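Side-chain contacts in maltose/maltodextrin-binding protein (Thermus thermophilus, PDB 2GH9), which binds maltotriose and, as a periplasmic binding protein, probably hands such maltodextrins to a membrane transporter for uptake: residues L48-Q52 with G53-D57; A98-G102 with G103-G107; L135-A138 with Q139-T143; R305-S309 with K310-K314. All blocks are in the same frame, centred on the assembly; numbering follows the deposited sequence.

Contact 1: residues L48-Q52 with G53-D57; sequences LGAPQ and GQAAD
G49 and Q54 are joined by the outer bond of a Schellman motif, which closes the helix 39-49 and the 3-10 turn that follows it. Two backbone bonds define the motif: Q54 N donates to G49 O at 3.0 Å, and G53 N donates to A50 O at 3.2 Å. G53, with its positive phi, is the C-prime residue; a side chain there would run into the carbonyl oxygen of Q52. G49 O is gripped twice, because Q52 N also donates to it, from the other face of the carbonyl plane to Q54 N.

Apolar contact is slight. The methyl carbons A50 CB and A55 CB stand 4.2 Å apart, and A55 also leans on W6 of strand 3-7.

Polar side chains gather on the outer side. The amides of Q52 and Q54 lie near each other with their planes 49° apart, but Q52 NE2 approaches Q54 OE1 at an angle too poor for a hydrogen bond. With CG beside its backbone N (chi1 -70°), the extended Q52 chain runs beside the last helical turn instead, and Q52 NE2 donates to L48 O at 2.8 Å. That oxygen lies only 7° out of the Q52 amide plane.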
ATOM      1  N   LEU A  48      19.558  -8.289  -0.291  1.00 29.03           N
ATOM      2  CA  LEU A  48      20.953  -8.415  -0.703  1.00 29.53           C
ATOM      3  C   LEU A  48      21.933  -8.076   0.426  1.00 29.81           C
ATOM      4  O   LEU A  48      22.914  -8.789   0.634  1.00 29.73           O
ATOM      5  CB  LEU A  48      21.250  -7.542  -1.928  1.00 29.61           C
ATOM      6  CG  LEU A  48      20.607  -7.907  -3.265  1.00 30.96           C
ATOM      7  CD1 LEU A  48      21.180  -7.008  -4.376  1.00 31.23           C
ATOM      8  CD2 LEU A  48      20.800  -9.382  -3.610  1.00 31.09           C
ATOM      9  N   GLY A  49      21.668  -6.996   1.158  1.00 30.16           N
ATOM     10  CA  GLY A  49      22.562  -6.573   2.238  1.00 30.19           C
ATOM     11  C   GLY A  49      22.531  -7.401   3.522  1.00 30.48           C
ATOM     12  O   GLY A  49      23.537  -7.512   4.208  1.00 30.37           O
ATOM     13  N   ALA A  50      21.385  -7.980   3.863  1.00 31.09           N
ATOM     14  CA  ALA A  50      21.223  -8.584   5.178  1.00 31.25           C
ATOM     15  C   ALA A  50      22.283  -9.661   5.449  1.00 32.09           C
ATOM     16  O   ALA A  50      22.978  -9.604   6.469  1.00 31.99           O
ATOM     17  CB  ALA A  50      19.803  -9.144   5.357  1.00 30.83           C
ATOM     18  N   PRO A  51      22.417 -10.634   4.534  1.00 32.57           N
ATOM     19  CA  PRO A  51      23.366 -11.727   4.757  1.00 33.38           C
ATOM     20  C   PRO A  51      24.829 -11.325   4.664  1.00 34.29           C
ATOM     21  O   PRO A  51      25.684 -12.116   5.025  1.00 35.00           O
ATOM     22  CB  PRO A  51      23.013 -12.745   3.660  1.00 33.00           C
ATOM     23  CG  PRO A  51      21.776 -12.243   3.013  1.00 32.84           C
ATOM     24  CD  PRO A  51      21.692 -10.789   3.265  1.00 32.26           C
ATOM     25  N   GLN A  52      25.108 -10.114   4.181  1.00 35.01           N
ATOM     26  CA  GLN A  52      26.465  -9.567   4.126  1.00 35.28           C
ATOM     27  C   GLN A  52      26.827  -8.664   5.309  1.00 34.95           C
ATOM     28  O   GLN A  52      27.898  -8.095   5.325  1.00 35.35           O
ATOM     29  CB  GLN A  52      26.647  -8.796   2.819  1.00 35.15           C
ATOM     30  CG  GLN A  52      26.689  -9.709   1.601  1.00 37.27           C
ATOM     31  CD  GLN A  52      26.751  -8.953   0.297  1.00 38.25           C
ATOM     32  OE1 GLN A  52      27.830  -8.801  -0.309  1.00 43.88           O
ATOM     33  NE2 GLN A  52      25.599  -8.461  -0.153  1.00 42.40           N
ATOM     34  N   GLY A  53      25.947  -8.536   6.301  1.00 34.89           N
ATOM     35  CA  GLY A  53      26.165  -7.612   7.419  1.00 34.51           C
ATOM     36  C   GLY A  53      25.932  -6.136   7.105  1.00 34.14           C
ATOM     37  O   GLY A  53      26.346  -5.258   7.882  1.00 34.76           O
ATOM     38  N   GLN A  54      25.257  -5.856   5.987  1.00 33.60           N
ATOM     39  CA  GLN A  54      25.157  -4.495   5.427  1.00 33.14           C
ATOM     40  C   GLN A  54      23.762  -3.844   5.556  1.00 32.51           C
ATOM     41  O   GLN A  54      23.585  -2.685   5.114  1.00 33.00           O
ATOM     42  CB  GLN A  54      25.519  -4.498   3.942  1.00 33.04           C
ATOM     43  CG  GLN A  54      26.952  -4.873   3.568  1.00 34.43           C
ATOM     44  CD  GLN A  54      27.057  -5.225   2.095  1.00 34.10           C
ATOM     45  OE1 GLN A  54      26.067  -5.593   1.477  1.00 39.38           O
ATOM     46  NE2 GLN A  54      28.245  -5.109   1.524  1.00 35.84           N
ATOM     47  N   ALA A  55      22.782  -4.558   6.124  1.00 31.16           N
ATOM     48  CA  ALA A  55      21.421  -4.000   6.302  1.00 30.68           C
ATOM     49  C   ALA A  55      21.139  -3.554   7.750  1.00 30.26           C
ATOM     50  O   ALA A  55      21.837  -3.954   8.693  1.00 29.31           O
ATOM     51  CB  ALA A  55      20.356  -4.989   5.829  1.00 30.81           C
ATOM     52  N   ALA A  56      20.107  -2.722   7.907  1.00 28.95           N
ATOM     53  CA  ALA A  56      19.666  -2.244   9.216  1.00 28.37           C
ATOM     54  C   ALA A  56      19.156  -3.360  10.114  1.00 27.71           C
ATOM     55  O   ALA A  56      18.790  -4.441   9.646  1.00 28.33           O
ATOM     56  CB  ALA A  56      18.553  -1.182   9.059  1.00 27.88           C
ATOM     57  N   ASP A  57      19.111  -3.068  11.412  1.00 26.90           N
ATOM     58  CA  ASP A  57      18.657  -4.022  12.415  1.00 26.22           C
ATOM     59  C   ASP A  57      17.164  -4.264  12.330  1.00 25.15           C
ATOM     60  O   ASP A  57      16.697  -5.321  12.714  1.00 25.52           O
ATOM     61  CB  ASP A  57      19.038  -3.523  13.816  1.00 26.59           C
ATOM     62  CG  ASP A  57      20.542  -3.502  14.017  1.00 27.26           C
ATOM     63  OD1 ASP A  57      21.122  -4.595  14.074  1.00 28.68           O
ATOM     64  OD2 ASP A  57      21.146  -2.420  14.059  1.00 28.38           O
TER
HETATM   65  O   HOH W   1      23.016  -7.332   7.929  1.00 29.87           O

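Contact 2: residues A98-G102 with G103-G107; sequences AFTFG and GRLMG
T100 turns its CG2 anti to the backbone N (chi1 -62° for OG1), which lays this methyl 3.6 Å from R104 O, while T100 OG1 comes within 3.7 Å of L105 CD1. L105 has CG anti to its own N (chi1 -166°), and the two side chains meet at about a right angle. The hydroxyl is hydrogen-bonded to V96 O; against the leucine methyl it makes only a van der Waals contact.

These residues belong to a tight beta hairpin, closed by a type I' turn from F101 to R104. G102 and G103 at its corner both have positive phi, as that turn type requires. F101 and R104 form the hydrogen-bonded pair: F101 N donates to R104 O at 2.8 Å, and R104 N returns a bond to F101 O at 3.1 Å. T100 and L105 form the non-hydrogen-bonded pair, where T100 CA also makes a CA-H...O contact of 3.1 Å with R104 O. Beyond it M106 N donates to F99 O at 2.7 Å, a nearly straight bond (167°).

On the side of the hairpin that carries F101, F101 CB rests 4.1 Å from M106 CG. F101, M106 and F99 all reach V67 of helix 67-72. F99 also packs on V268 and V272 of strand 265-273. The hairpin is thus part of the large sheet, in which strand 104-113 continues beside strand 265-273, with helix 67-72 against the side that carries F101.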
ATOM      1  N   ALA A  98      -1.229 -11.884   7.015  1.00 26.83           N
ATOM      2  CA  ALA A  98      -0.343 -11.143   6.100  1.00 26.58           C
ATOM      3  C   ALA A  98       1.146 -11.353   6.443  1.00 26.77           C
ATOM      4  O   ALA A  98       1.983 -11.444   5.552  1.00 26.31           O
ATOM      5  CB  ALA A  98      -0.677  -9.655   6.127  1.00 26.22           C
ATOM      6  N   PHE A  99       1.469 -11.425   7.735  1.00 26.39           N
ATOM      7  CA  PHE A  99       2.861 -11.558   8.159  1.00 26.98           C
ATOM      8  C   PHE A  99       3.264 -12.961   8.577  1.00 28.05           C
ATOM      9  O   PHE A  99       4.343 -13.150   9.148  1.00 27.99           O
ATOM     10  CB  PHE A  99       3.178 -10.528   9.254  1.00 25.84           C
ATOM     11  CG  PHE A  99       3.635  -9.233   8.689  1.00 24.62           C
ATOM     12  CD1 PHE A  99       4.977  -8.990   8.488  1.00 25.75           C
ATOM     13  CD2 PHE A  99       2.707  -8.280   8.262  1.00 24.90           C
ATOM     14  CE1 PHE A  99       5.395  -7.807   7.909  1.00 24.02           C
ATOM     15  CE2 PHE A  99       3.121  -7.096   7.676  1.00 22.10           C
ATOM     16  CZ  PHE A  99       4.448  -6.856   7.499  1.00 23.55           C
ATOM     17  N   THR A 100       2.405 -13.936   8.261  1.00 29.76           N
ATOM     18  CA  THR A 100       2.684 -15.359   8.494  1.00 30.42           C
ATOM     19  C   THR A 100       3.138 -16.026   7.189  1.00 31.57           C
ATOM     20  O   THR A 100       2.495 -15.895   6.135  1.00 32.19           O
ATOM     21  CB  THR A 100       1.472 -16.064   9.110  1.00 30.16           C
ATOM     22  OG1 THR A 100       1.188 -15.475  10.384  1.00 29.65           O
ATOM     23  CG2 THR A 100       1.714 -17.580   9.290  1.00 30.50           C
ATOM     24  N   PHE A 101       4.290 -16.682   7.267  1.00 32.63           N
ATOM     25  CA  PHE A 101       4.866 -17.422   6.152  1.00 33.15           C
ATOM     26  C   PHE A 101       5.615 -18.669   6.656  1.00 34.01           C
ATOM     27  O   PHE A 101       6.382 -18.606   7.617  1.00 34.29           O
ATOM     28  CB  PHE A 101       5.804 -16.537   5.346  1.00 33.05           C
ATOM     29  CG  PHE A 101       6.154 -17.108   4.001  1.00 32.44           C
ATOM     30  CD1 PHE A 101       5.207 -17.124   2.978  1.00 32.56           C
ATOM     31  CD2 PHE A 101       7.412 -17.665   3.769  1.00 32.30           C
ATOM     32  CE1 PHE A 101       5.509 -17.663   1.744  1.00 32.25           C
ATOM     33  CE2 PHE A 101       7.733 -18.200   2.535  1.00 31.90           C
ATOM     34  CZ  PHE A 101       6.786 -18.195   1.516  1.00 31.74           C
ATOM     35  N   GLY A 102       5.387 -19.799   6.000  1.00 34.88           N
ATOM     36  CA  GLY A 102       5.952 -21.071   6.458  1.00 35.09           C
ATOM     37  C   GLY A 102       5.390 -21.484   7.811  1.00 35.54           C
ATOM     38  O   GLY A 102       6.071 -22.157   8.595  1.00 36.15           O
ATOM     39  N   GLY A 103       4.153 -21.076   8.088  1.00 35.33           N
ATOM     40  CA  GLY A 103       3.532 -21.306   9.394  1.00 35.45           C
ATOM     41  C   GLY A 103       4.078 -20.479  10.554  1.00 35.34           C
ATOM     42  O   GLY A 103       3.737 -20.733  11.716  1.00 35.60           O
ATOM     43  N   ARG A 104       4.908 -19.481  10.255  1.00 34.42           N
ATOM     44  CA  ARG A 104       5.502 -18.657  11.290  1.00 34.73           C
ATOM     45  C   ARG A 104       5.205 -17.182  11.093  1.00 33.50           C
ATOM     46  O   ARG A 104       5.091 -16.699   9.958  1.00 33.46           O
ATOM     47  CB  ARG A 104       7.007 -18.848  11.290  1.00 35.11           C
ATOM     48  CG  ARG A 104       7.422 -20.289  11.508  1.00 37.13           C
ATOM     49  CD  ARG A 104       8.868 -20.352  11.840  1.00 39.10           C
ATOM     50  NE  ARG A 104       9.401 -21.686  11.610  1.00 45.12           N
ATOM     51  CZ  ARG A 104      10.636 -22.058  11.939  1.00 47.00           C
ATOM     52  NH1 ARG A 104      11.471 -21.187  12.523  1.00 47.98           N
ATOM     53  NH2 ARG A 104      11.032 -23.305  11.679  1.00 47.55           N
ATOM     54  N   LEU A 105       5.103 -16.476  12.210  1.00 32.27           N
ATOM     55  CA  LEU A 105       4.968 -15.024  12.202  1.00 31.36           C
ATOM     56  C   LEU A 105       6.344 -14.393  11.928  1.00 30.42           C
ATOM     57  O   LEU A 105       7.289 -14.603  12.685  1.00 30.79           O
ATOM     58  CB  LEU A 105       4.397 -14.545  13.526  1.00 31.00           C
ATOM     59  CG  LEU A 105       3.904 -13.098  13.541  1.00 31.16           C
ATOM     60  CD1 LEU A 105       2.663 -12.916  12.679  1.00 29.76           C
ATOM     61  CD2 LEU A 105       3.639 -12.671  14.982  1.00 30.85           C
ATOM     62  N   MET A 106       6.439 -13.628  10.834  1.00 28.94           N
ATOM     63  CA  MET A 106       7.708 -13.107  10.331  1.00 28.56           C
ATOM     64  C   MET A 106       7.904 -11.584  10.524  1.00 27.34           C
ATOM     65  O   MET A 106       8.873 -10.999  10.047  1.00 26.68           O
ATOM     66  CB  MET A 106       7.862 -13.508   8.863  1.00 28.71           C
ATOM     67  CG  MET A 106       7.795 -15.054   8.613  1.00 29.54           C
ATOM     68  SD  MET A 106       8.961 -15.993   9.672  1.00 31.64           S
ATOM     69  CE  MET A 106      10.535 -15.371   9.096  1.00 27.83           C
ATOM     70  N   GLY A 107       6.993 -10.963  11.251  1.00 27.05           N
ATOM     71  CA  GLY A 107       7.109  -9.550  11.600  1.00 26.55           C
ATOM     72  C   GLY A 107       5.955  -9.178  12.493  1.00 26.12           C
ATOM     73  O   GLY A 107       5.072  -9.993  12.749  1.00 26.94           O
TER

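Contact 3: residues L135-A138 with Q139-T143; sequences LALA and QKLTT
Q139 lies over L135 one helical turn back: its amide nitrogen NE2 is 3.6 Å from the methyl L135 CD1, and Q139 N donates to L135 O at 3.1 Å. Its chain holds CG beside the backbone N (chi1 -77°) and then extends obliquely across the leucine, which brings NE2 to its hydrogen-bonding partner, Y206 O. Replacing Q139 by an alanine would probably leave Y206 O without this donor and uncover the flank of L135.

K140 continues the regular alpha-helical pattern, with K140 N bonded to A136 O, while its CB sits 3.3 Å from the same oxygen and its amine leads off the helix. At L141 the backbone N bonds to L137 O at 2.9 Å, and the two leucines meet methyl to methyl: L137 CD1 and L141 CD1 are 3.5 Å apart, closer than two methyls normally settle, so the packing is tight here.

T142 finishes the turn through its side chain. T142 OG1 donates to A138 O at 2.5 Å, a short bond, whereas T142 N makes only a weak one to the same oxygen. The hydroxyl is held from the loop side as well by G148 N, so it ties the helix end to the chain leading into strand 149-150.

Helix 131-141 thus lays one flank on a beta-sheet: L137 and A138 touch M229, and L141 touches A228, both on strand 227-232, while L135 meets Y206 and A138 meets L208, both in loops.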
ATOM      1  N   LEU A 135     -17.222  11.599 -13.073  1.00 30.45           N
ATOM      2  CA  LEU A 135     -16.699  11.978 -14.367  1.00 31.16           C
ATOM      3  C   LEU A 135     -17.030  13.419 -14.704  1.00 31.65           C
ATOM      4  O   LEU A 135     -16.139  14.186 -15.071  1.00 31.82           O
ATOM      5  CB  LEU A 135     -17.211  11.041 -15.466  1.00 31.18           C
ATOM      6  CG  LEU A 135     -16.689  11.311 -16.881  1.00 30.75           C
ATOM      7  CD1 LEU A 135     -15.154  11.373 -16.929  1.00 26.67           C
ATOM      8  CD2 LEU A 135     -17.250  10.246 -17.844  1.00 31.12           C
ATOM      9  N   ALA A 136     -18.298  13.782 -14.548  1.00 32.32           N
ATOM     10  CA  ALA A 136     -18.770  15.139 -14.850  1.00 33.06           C
ATOM     11  C   ALA A 136     -18.066  16.192 -13.987  1.00 33.63           C
ATOM     12  O   ALA A 136     -17.616  17.223 -14.495  1.00 34.35           O
ATOM     13  CB  ALA A 136     -20.281  15.228 -14.666  1.00 32.81           C
ATOM     14  N   LEU A 137     -17.957  15.906 -12.693  1.00 33.92           N
ATOM     15  CA  LEU A 137     -17.242  16.756 -11.745  1.00 33.61           C
ATOM     16  C   LEU A 137     -15.750  16.900 -12.070  1.00 33.78           C
ATOM     17  O   LEU A 137     -15.228  18.016 -12.089  1.00 33.55           O
ATOM     18  CB  LEU A 137     -17.404  16.197 -10.338  1.00 33.78           C
ATOM     19  CG  LEU A 137     -16.835  16.949  -9.140  1.00 34.19           C
ATOM     20  CD1 LEU A 137     -17.442  18.350  -9.046  1.00 33.68           C
ATOM     21  CD2 LEU A 137     -17.085  16.147  -7.846  1.00 33.62           C
ATOM     22  N   ALA A 138     -15.067  15.777 -12.306  1.00 33.67           N
ATOM     23  CA  ALA A 138     -13.629  15.783 -12.537  1.00 34.04           C
ATOM     24  C   ALA A 138     -13.278  16.591 -13.788  1.00 34.35           C
ATOM     25  O   ALA A 138     -12.299  17.327 -13.803  1.00 33.10           O
ATOM     26  CB  ALA A 138     -13.085  14.340 -12.657  1.00 33.49           C
ATOM     27  N   GLN A 139     -14.075  16.425 -14.842  1.00 35.36           N
ATOM     28  CA  GLN A 139     -13.855  17.162 -16.090  1.00 36.34           C
ATOM     29  C   GLN A 139     -14.119  18.658 -15.893  1.00 37.58           C
ATOM     30  O   GLN A 139     -13.361  19.494 -16.408  1.00 38.16           O
ATOM     31  CB  GLN A 139     -14.723  16.599 -17.224  1.00 35.88           C
ATOM     32  CG  GLN A 139     -14.167  15.280 -17.824  1.00 36.10           C
ATOM     33  CD  GLN A 139     -15.148  14.584 -18.742  1.00 35.46           C
ATOM     34  OE1 GLN A 139     -16.354  14.802 -18.656  1.00 36.02           O
ATOM     35  NE2 GLN A 139     -14.642  13.720 -19.598  1.00 35.70           N
ATOM     36  N   LYS A 140     -15.181  18.968 -15.147  1.00 38.72           N
ATOM     37  CA  LYS A 140     -15.556  20.345 -14.819  1.00 39.69           C
ATOM     38  C   LYS A 140     -14.457  21.094 -14.074  1.00 40.48           C
ATOM     39  O   LYS A 140     -14.180  22.266 -14.366  1.00 40.52           O
ATOM     40  CB  LYS A 140     -16.825  20.369 -13.960  1.00 39.94           C
ATOM     41  CG  LYS A 140     -17.269  21.787 -13.563  1.00 39.74           C
ATOM     42  CD  LYS A 140     -18.463  21.784 -12.635  1.00 41.01           C
ATOM     43  CE  LYS A 140     -18.687  23.172 -12.006  1.00 42.94           C
ATOM     44  NZ  LYS A 140     -17.608  23.585 -10.995  1.00 44.56           N
ATOM     45  N   LEU A 141     -13.861  20.424 -13.091  1.00 40.53           N
ATOM     46  CA  LEU A 141     -12.901  21.062 -12.204  1.00 40.72           C
ATOM     47  C   LEU A 141     -11.520  21.099 -12.814  1.00 41.21           C
ATOM     48  O   LEU A 141     -10.625  21.718 -12.243  1.00 42.40           O
ATOM     49  CB  LEU A 141     -12.872  20.363 -10.838  1.00 40.56           C
ATOM     50  CG  LEU A 141     -14.187  20.392 -10.065  1.00 40.23           C
ATOM     51  CD1 LEU A 141     -14.155  19.428  -8.888  1.00 40.26           C
ATOM     52  CD2 LEU A 141     -14.521  21.816  -9.606  1.00 42.63           C
ATOM     53  N   THR A 142     -11.342  20.448 -13.964  1.00 41.55           N
ATOM     54  CA  THR A 142     -10.089  20.496 -14.705  1.00 42.03           C
ATOM     55  C   THR A 142     -10.118  21.682 -15.673  1.00 42.78           C
ATOM     56  O   THR A 142     -11.048  21.817 -16.466  1.00 42.75           O
ATOM     57  CB  THR A 142      -9.853  19.182 -15.489  1.00 41.83           C
ATOM     58  OG1 THR A 142     -10.035  18.062 -14.609  1.00 40.48           O
ATOM     59  CG2 THR A 142      -8.454  19.156 -16.097  1.00 41.49           C
ATOM     60  N   THR A 143      -9.095  22.529 -15.593  1.00 43.89           N
ATOM     61  CA  THR A 143      -9.046  23.814 -16.309  1.00 44.54           C
ATOM     62  C   THR A 143      -7.585  24.124 -16.738  1.00 45.22           C
ATOM     63  O   THR A 143      -6.844  23.213 -17.124  1.00 46.08           O
ATOM     64  CB  THR A 143      -9.619  24.966 -15.412  1.00 44.81           C
ATOM     65  OG1 THR A 143      -8.794  25.120 -14.245  1.00 45.75           O
ATOM     66  CG2 THR A 143     -11.075  24.704 -15.002  1.00 44.26           C
TER

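Contact 4: residues R305-S309 with K310-K314; sequences RIPVS and KSAVK. With GLC (alpha-D-glucopyranose), chain B.
V313 sets its methyl CG2 over the turn that precedes its own helix, 3.9 Å from I306 CG2 and 3.1 Å from P307 O. The valine chi1 of 140° lies well away from a staggered value, which goes with this close approach to the carbonyl oxygen. Beside it the P307 ring puts CB 3.9 Å from A312 CB, so two apolar residues of strand 306-307 meet two of helix 310-315.

S309 is the N-cap of helix 310-315. With OG anti to the backbone N (chi1 166°), the hydroxyl swings to the first turn and accepts from A312 N at 3.1 Å, an almost straight bond (173°). S309 O receives V313 N at 2.8 Å, the first alpha-helical bond. D90 braces this cap from outside: its OD2 is hydrogen-bonded to S309 OG and its OD1 to S311 N, consistent with a carboxylate drawn to the positive end of the helix dipole.

At the other end of the strand R305 reaches into the sugar pocket. Its chain, extended from CG to NE, presents the guanidinium edge to one glucose: R305 NH2 donates to GLC O2 at 2.9 Å, in the guanidinium plane, and R305 NH1 to GLC O3 at 3.0 Å. The guanidinium itself is held by salt bridges from NE to E13 and from NH1 to E113. With an alanine here, O2 and O3 of the glucose would probably lose both donors, and E13 and E113 their shared cation. H8 ND1 makes a further hydrogen bond to this glucose.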
ATOM      1  N   ARG A 305      -2.608   5.880   8.738  1.00 21.64           N
ATOM      2  CA  ARG A 305      -2.712   4.432   8.516  1.00 21.80           C
ATOM      3  C   ARG A 305      -3.440   3.791   9.703  1.00 22.28           C
ATOM      4  O   ARG A 305      -3.363   4.282  10.826  1.00 23.11           O
ATOM      5  CB  ARG A 305      -1.331   3.785   8.323  1.00 21.11           C
ATOM      6  CG  ARG A 305      -0.504   4.439   7.230  1.00 20.66           C
ATOM      7  CD  ARG A 305       0.731   3.685   6.999  1.00 19.57           C
ATOM      8  NE  ARG A 305       1.827   4.525   6.523  1.00 18.62           N
ATOM      9  CZ  ARG A 305       2.645   4.203   5.535  1.00 16.86           C
ATOM     10  NH1 ARG A 305       2.509   3.056   4.864  1.00 19.91           N
ATOM     11  NH2 ARG A 305       3.618   5.026   5.209  1.00 18.02           N
ATOM     12  N   ILE A 306      -4.175   2.733   9.433  1.00 22.18           N
ATOM     13  CA  ILE A 306      -5.167   2.232  10.398  1.00 22.96           C
ATOM     14  C   ILE A 306      -4.532   1.160  11.280  1.00 23.13           C
ATOM     15  O   ILE A 306      -3.965   0.212  10.760  1.00 23.47           O
ATOM     16  CB  ILE A 306      -6.407   1.671   9.667  1.00 23.29           C
ATOM     17  CG1 ILE A 306      -6.944   2.697   8.641  1.00 22.86           C
ATOM     18  CG2 ILE A 306      -7.529   1.232  10.670  1.00 21.70           C
ATOM     19  CD1 ILE A 306      -7.070   4.140   9.187  1.00 22.33           C
ATOM     20  N   PRO A 307      -4.611   1.302  12.619  1.00 23.55           N
ATOM     21  CA  PRO A 307      -4.106   0.209  13.487  1.00 24.05           C
ATOM     22  C   PRO A 307      -4.672  -1.173  13.163  1.00 24.33           C
ATOM     23  O   PRO A 307      -5.846  -1.299  12.815  1.00 24.41           O
ATOM     24  CB  PRO A 307      -4.547   0.645  14.890  1.00 24.03           C
ATOM     25  CG  PRO A 307      -4.554   2.140  14.802  1.00 23.96           C
ATOM     26  CD  PRO A 307      -5.089   2.441  13.415  1.00 23.47           C
ATOM     27  N   VAL A 308      -3.833  -2.203  13.243  1.00 25.50           N
ATOM     28  CA  VAL A 308      -4.317  -3.576  13.123  1.00 26.59           C
ATOM     29  C   VAL A 308      -4.665  -4.175  14.516  1.00 27.50           C
ATOM     30  O   VAL A 308      -5.076  -5.334  14.616  1.00 27.05           O
ATOM     31  CB  VAL A 308      -3.327  -4.479  12.367  1.00 26.84           C
ATOM     32  CG1 VAL A 308      -3.149  -3.961  10.913  1.00 26.47           C
ATOM     33  CG2 VAL A 308      -2.015  -4.545  13.088  1.00 26.89           C
ATOM     34  N   SER A 309      -4.483  -3.378  15.566  1.00 28.34           N
ATOM     35  CA  SER A 309      -4.952  -3.743  16.909  1.00 29.63           C
ATOM     36  C   SER A 309      -6.469  -3.561  16.983  1.00 30.08           C
ATOM     37  O   SER A 309      -6.964  -2.448  16.855  1.00 28.90           O
ATOM     38  CB  SER A 309      -4.257  -2.879  17.967  1.00 29.47           C
ATOM     39  OG  SER A 309      -4.881  -2.959  19.238  1.00 29.35           O
ATOM     40  N   LYS A 310      -7.202  -4.656  17.191  1.00 31.63           N
ATOM     41  CA  LYS A 310      -8.652  -4.569  17.442  1.00 32.86           C
ATOM     42  C   LYS A 310      -8.979  -3.494  18.472  1.00 33.51           C
ATOM     43  O   LYS A 310      -9.808  -2.615  18.241  1.00 33.30           O
ATOM     44  CB  LYS A 310      -9.202  -5.895  17.951  1.00 33.28           C
ATOM     45  CG  LYS A 310      -9.230  -7.028  16.948  1.00 33.85           C
ATOM     46  CD  LYS A 310      -9.895  -8.236  17.593  1.00 34.11           C
ATOM     47  CE  LYS A 310      -9.421  -9.561  17.017  1.00 35.91           C
ATOM     48  NZ  LYS A 310      -9.825 -10.746  17.867  1.00 35.25           N
ATOM     49  N   SER A 311      -8.313  -3.596  19.618  1.00 34.75           N
ATOM     50  CA  SER A 311      -8.425  -2.639  20.728  1.00 35.28           C
ATOM     51  C   SER A 311      -8.247  -1.175  20.278  1.00 35.85           C
ATOM     52  O   SER A 311      -9.124  -0.325  20.507  1.00 35.42           O
ATOM     53  CB  SER A 311      -7.375  -3.022  21.792  1.00 35.55           C
ATOM     54  OG  SER A 311      -7.168  -2.022  22.766  1.00 38.05           O
ATOM     55  N   ALA A 312      -7.104  -0.886  19.646  1.00 35.92           N
ATOM     56  CA  ALA A 312      -6.793   0.460  19.178  1.00 36.19           C
ATOM     57  C   ALA A 312      -7.783   0.960  18.112  1.00 36.59           C
ATOM     58  O   ALA A 312      -8.143   2.133  18.108  1.00 36.30           O
ATOM     59  CB  ALA A 312      -5.349   0.515  18.654  1.00 36.08           C
ATOM     60  N   VAL A 313      -8.240   0.071  17.230  1.00 37.01           N
ATOM     61  CA  VAL A 313      -9.222   0.440  16.195  1.00 37.92           C
ATOM     62  C   VAL A 313     -10.577   0.897  16.778  1.00 38.34           C
ATOM     63  O   VAL A 313     -11.128   1.923  16.350  1.00 37.94           O
ATOM     64  CB  VAL A 313      -9.466  -0.724  15.179  1.00 37.82           C
ATOM     65  CG1 VAL A 313     -10.925  -0.833  14.800  1.00 38.42           C
ATOM     66  CG2 VAL A 313      -8.625  -0.530  13.942  1.00 38.47           C
ATOM     67  N   LYS A 314     -11.109   0.128  17.728  1.00 38.84           N
ATOM     68  CA  LYS A 314     -12.367   0.478  18.395  1.00 38.98           C
ATOM     69  C   LYS A 314     -12.233   1.829  19.085  1.00 38.68           C
ATOM     70  O   LYS A 314     -13.165   2.625  19.092  1.00 38.37           O
ATOM     71  CB  LYS A 314     -12.752  -0.591  19.427  1.00 39.55           C
ATOM     72  CG  LYS A 314     -14.143  -0.418  20.017  1.00 39.69           C
ATOM     73  CD  LYS A 314     -14.325  -1.316  21.226  1.00 40.45           C
ATOM     74  CE  LYS A 314     -15.797  -1.512  21.594  1.00 42.67           C
ATOM     75  NZ  LYS A 314     -16.004  -2.656  22.555  1.00 42.27           N
TER
HETATM   76  C1  GLC B   1       5.830   6.208   0.672  1.00 20.95           C
HETATM   77  C2  GLC B   1       4.827   5.609   1.656  1.00 18.57           C
HETATM   78  C3  GLC B   1       4.430   4.220   1.197  1.00 16.80           C
HETATM   79  C4  GLC B   1       3.856   4.295  -0.227  1.00 16.49           C
HETATM   80  C5  GLC B   1       4.872   4.911  -1.202  1.00 18.76           C
HETATM   81  C6  GLC B   1       4.245   5.155  -2.588  1.00 19.24           C
HETATM   82  O1  GLC B   1       7.054   5.485   0.786  1.00 25.38           O
HETATM   83  O2  GLC B   1       5.368   5.593   2.995  1.00 17.50           O
HETATM   84  O3  GLC B   1       3.486   3.611   2.094  1.00 17.32           O
HETATM   85  O4  GLC B   1       3.643   2.978  -0.702  1.00 17.46           O
HETATM   86  O5  GLC B   1       5.341   6.150  -0.674  1.00 19.78           O
HETATM   87  O6  GLC B   1       5.174   5.787  -3.491  1.00 20.67           O

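Contact 4 is the buried one and the only one that holds a residue of the sugar pocket; contact 3 lies at the surface, and contacts 1 and 2 are partly buried. Contacts 2 and 4 share a sheet, since strands 104-113 and 306-307 are neighbours in it, yet their nearest atoms stay about 8 Å apart. Contact 3 sits on a different sheet, with its centre about 49 Å from that of contact 1, across the chain's centre. Contacts 1 and 3 end helices, by a glycine-based backbone motif and by a threonine hydroxyl respectively, whereas contact 4 begins one with a serine cap. Contact 2 alone is a hairpin turn.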